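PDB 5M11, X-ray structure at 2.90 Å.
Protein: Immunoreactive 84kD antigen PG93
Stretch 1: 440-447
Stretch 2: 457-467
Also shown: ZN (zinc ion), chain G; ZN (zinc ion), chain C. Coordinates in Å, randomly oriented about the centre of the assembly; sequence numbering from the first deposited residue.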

# COMPACT_ATOMS: atom_id res chain seq x y z
N GLY A 440 -19.24 -19.69 1.91
CA GLY A 440 -20.12 -18.85 2.72
C GLY A 440 -21.60 -18.94 2.36
O GLY A 440 -21.95 -19.15 1.20
N ALA A 441 -22.44 -18.75 3.41
CA ALA A 441 -23.91 -18.71 3.45
C ALA A 441 -24.62 -19.90 2.74
O ALA A 441 -25.59 -19.69 2.01
N VAL A 442 -24.15 -21.15 2.97
CA VAL A 442 -24.71 -22.40 2.40
C VAL A 442 -24.63 -23.52 3.44
O VAL A 442 -23.76 -23.46 4.32
N GLY A 443 -25.49 -24.55 3.28
CA GLY A 443 -25.55 -25.74 4.13
C GLY A 443 -24.26 -26.53 4.23
O GLY A 443 -23.59 -26.48 5.27
N LYS A 444 -23.88 -27.26 3.14
CA LYS A 444 -22.65 -28.07 3.04
C LYS A 444 -21.45 -27.13 2.85
O LYS A 444 -20.89 -26.97 1.75
N ASN A 445 -21.09 -26.47 3.96
CA ASN A 445 -20.08 -25.44 4.13
C ASN A 445 -18.67 -25.84 3.70
O ASN A 445 -18.06 -25.11 2.93
N ILE A 446 -18.15 -26.93 4.27
CA ILE A 446 -16.78 -27.45 4.09
C ILE A 446 -16.71 -28.38 2.88
O ILE A 446 -17.57 -29.24 2.72
N PHE A 447 -15.68 -28.22 2.02
CA PHE A 447 -15.52 -29.07 0.84
C PHE A 447 -14.06 -29.52 0.62
O PHE A 447 -13.12 -28.98 1.21
N HIS A 457 -16.29 -33.55 -2.89
CA HIS A 457 -16.94 -33.98 -1.65
C HIS A 457 -17.18 -32.77 -0.77
O HIS A 457 -16.27 -31.98 -0.55
N SER A 458 -18.41 -32.58 -0.31
CA SER A 458 -18.76 -31.48 0.59
C SER A 458 -19.56 -32.03 1.77
O SER A 458 -20.24 -33.06 1.65
N PHE A 459 -19.40 -31.38 2.92
CA PHE A 459 -20.07 -31.72 4.17
C PHE A 459 -20.11 -30.50 5.09
O PHE A 459 -19.66 -29.42 4.70
N SER A 460 -20.62 -30.68 6.32
CA SER A 460 -20.65 -29.66 7.37
C SER A 460 -20.92 -30.29 8.74
O SER A 460 -21.11 -31.51 8.85
N TYR A 461 -20.94 -29.44 9.77
CA TYR A 461 -21.29 -29.82 11.14
C TYR A 461 -22.40 -28.86 11.57
O TYR A 461 -22.20 -27.65 11.45
N PRO A 462 -23.61 -29.34 11.98
CA PRO A 462 -24.73 -28.42 12.29
C PRO A 462 -24.40 -27.14 13.08
O PRO A 462 -24.97 -26.09 12.79
N ASP A 463 -23.47 -27.23 14.06
CA ASP A 463 -23.01 -26.11 14.89
C ASP A 463 -22.30 -24.99 14.03
O ASP A 463 -22.38 -23.82 14.41
N VAL A 464 -21.67 -25.33 12.88
CA VAL A 464 -20.99 -24.38 11.98
C VAL A 464 -21.72 -24.20 10.61
O VAL A 464 -21.33 -23.32 9.85
N ALA A 465 -22.74 -25.04 10.29
CA ALA A 465 -23.46 -24.95 9.02
C ALA A 465 -24.25 -23.65 8.89
O ALA A 465 -24.76 -23.11 9.88
N ASN A 466 -24.27 -23.12 7.64
CA ASN A 466 -24.96 -21.92 7.12
C ASN A 466 -24.40 -20.59 7.64
O ASN A 466 -24.98 -19.55 7.32
N LEU A 467 -23.24 -20.58 8.34
CA LEU A 467 -22.65 -19.32 8.80
C LEU A 467 -22.19 -18.49 7.61
O LEU A 467 -21.73 -19.05 6.62

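The most unusual feature of this contact is a buried asparagine whose side-chain oxygen meets another acceptor. N445 points toward the second stretch, with chi1 at -93°, between wells. Its OD1 accepts a weak hydrogen bond from N466 N at 3.0 Å, yet the same OD1 lies only 2.8 Å from V464 O, an approach that no hydrogen bond between the two oxygens can explain. The oxygen thus reaches the backbone of the type II turn running from V464 to L467, and A465 CA comes within 3.1 Å of N445 OD1.

Beside this polar contact sits the apolar centre, built around I446, which has the largest area covered by the other stretch. The two strands are antiparallel here: I446 N donates to F459 O at 2.9 Å, and F459 N returns a nearly straight bond to I446 O at 2.8 Å. This pairing sends both side chains to the same face of the sheet. The rule for a designer is that such a directly paired couple shares a face, where an aliphatic chain can lie over a ring. F459, chi1 p, turns its ring so that I446 CB lies over one face, while I446 CG2 meets F459 CZ at 3.7 Å. I446 itself has chi1 m and chi2 off-rotamer at 142°; its CD1 reaches beyond the strand pair, 3.8 Å from Y461 CD2 and 4.4 Å from V464 CG2. Y461 and V464, both m, start sideways, but the end of the tyrosine comes nearer, and its OH is satisfied elsewhere in the structure.

F447 and S458 share the other face. Their CB atoms are 4.0 Å apart, but the ring of F447, chi1 p, leads away. S458, chi1 p, takes its polar contact from K444: the lysine starts sideways with chi1 m and chi2 t, then bends through two off-rotamer torsions to bring K444 NZ 2.9 Å from S458 OG, a hydrogen bond from an exposed lysine. S460 points toward the first stretch with chi1 t, and its CB packs 3.4 Å from G443 O, while its OG lies 3.6 Å from N445 CB.

Near the ends of the stretches a backbone bond closes the contact: A441 N donates to L467 O at 3.3 Å, while the side chains of A441, V442 and L467 point away. N466 also starts away, but its m rotamer brings OD1 back to 3.2 Å from V442 C.

Two zinc ions lie outside the packing: H457 NE2 binds one at 2.1 Å, and D463 grips the other through OD2 at 2.1 Å and OD1 at 2.5 Å.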

# COMPACT_ATOMS: atom_id res chain seq x y z
CB ALA A 441 -24.41 -17.38 2.89
CB VAL A 442 -24.03 -22.87 1.08
CG1 VAL A 442 -24.52 -22.08 -0.13
CG2 VAL A 442 -22.51 -22.88 1.16
CB LYS A 444 -22.76 -29.10 1.90
CG LYS A 444 -23.78 -30.21 2.13
CD LYS A 444 -24.14 -30.94 0.84
CE LYS A 444 -23.34 -32.20 0.64
NZ LYS A 444 -23.03 -32.46 -0.80
CB ASN A 445 -20.04 -25.01 5.60
CG ASN A 445 -20.92 -23.83 5.94
OD1 ASN A 445 -21.40 -23.74 7.05
ND2 ASN A 445 -21.10 -22.87 5.02
CB ILE A 446 -16.35 -28.17 5.41
CG1 ILE A 446 -16.43 -27.21 6.64
CG2 ILE A 446 -14.95 -28.77 5.26
CD1 ILE A 446 -16.92 -27.81 7.91
CB PHE A 447 -16.07 -28.36 -0.44
CG PHE A 447 -15.22 -27.24 -1.00
CD1 PHE A 447 -14.16 -27.51 -1.86
CD2 PHE A 447 -15.49 -25.92 -0.69
CE1 PHE A 447 -13.36 -26.49 -2.35
CE2 PHE A 447 -14.68 -24.89 -1.19
CZ PHE A 447 -13.61 -25.18 -2.01
CB HIS A 457 -16.12 -35.03 -0.90
CG HIS A 457 -15.97 -36.33 -1.61
ND1 HIS A 457 -17.01 -37.26 -1.65
CD2 HIS A 457 -14.91 -36.84 -2.27
CE1 HIS A 457 -16.54 -38.29 -2.34
NE2 HIS A 457 -15.28 -38.08 -2.73
CB SER A 458 -19.52 -30.36 -0.12
OG SER A 458 -20.62 -30.85 -0.86
CB PHE A 459 -19.36 -32.91 4.86
CG PHE A 459 -17.91 -32.70 5.23
CD1 PHE A 459 -17.56 -32.10 6.44
CD2 PHE A 459 -16.89 -33.15 4.41
CE1 PHE A 459 -16.22 -31.90 6.79
CE2 PHE A 459 -15.54 -32.98 4.78
CZ PHE A 459 -15.23 -32.37 5.97
CB SER A 460 -21.70 -28.59 7.08
OG SER A 460 -21.38 -27.44 7.84
CB TYR A 461 -20.06 -29.77 12.04
CG TYR A 461 -18.88 -30.56 11.50
CD1 TYR A 461 -18.86 -31.96 11.59
CD2 TYR A 461 -17.79 -29.92 10.91
CE1 TYR A 461 -17.77 -32.69 11.10
CE2 TYR A 461 -16.70 -30.65 10.43
CZ TYR A 461 -16.69 -32.03 10.54
OH TYR A 461 -15.61 -32.75 10.09
CB PRO A 462 -25.69 -29.30 13.11
CG PRO A 462 -25.41 -30.68 12.67
CD PRO A 462 -24.02 -30.75 12.11
CB ASP A 463 -22.09 -26.61 16.05
CG ASP A 463 -21.45 -27.99 15.86
OD1 ASP A 463 -22.13 -29.01 16.16
OD2 ASP A 463 -20.29 -28.04 15.41
CB VAL A 464 -19.49 -24.69 11.71
CG1 VAL A 464 -18.63 -24.43 12.94
CG2 VAL A 464 -19.28 -26.10 11.16
CB ALA A 465 -24.38 -26.14 8.84
CB ASN A 466 -26.46 -21.99 7.39
CG ASN A 466 -27.14 -23.07 6.59
OD1 ASN A 466 -27.16 -23.02 5.35
ND2 ASN A 466 -27.71 -24.07 7.27
CB LEU A 467 -21.52 -19.49 9.84
CG LEU A 467 -20.24 -20.27 9.48
CD1 LEU A 467 -19.18 -19.36 8.86
CD2 LEU A 467 -19.64 -20.89 10.74
ZN ZN G . -19.80 -29.50 16.81
ZN ZN C . -13.67 -39.32 -3.18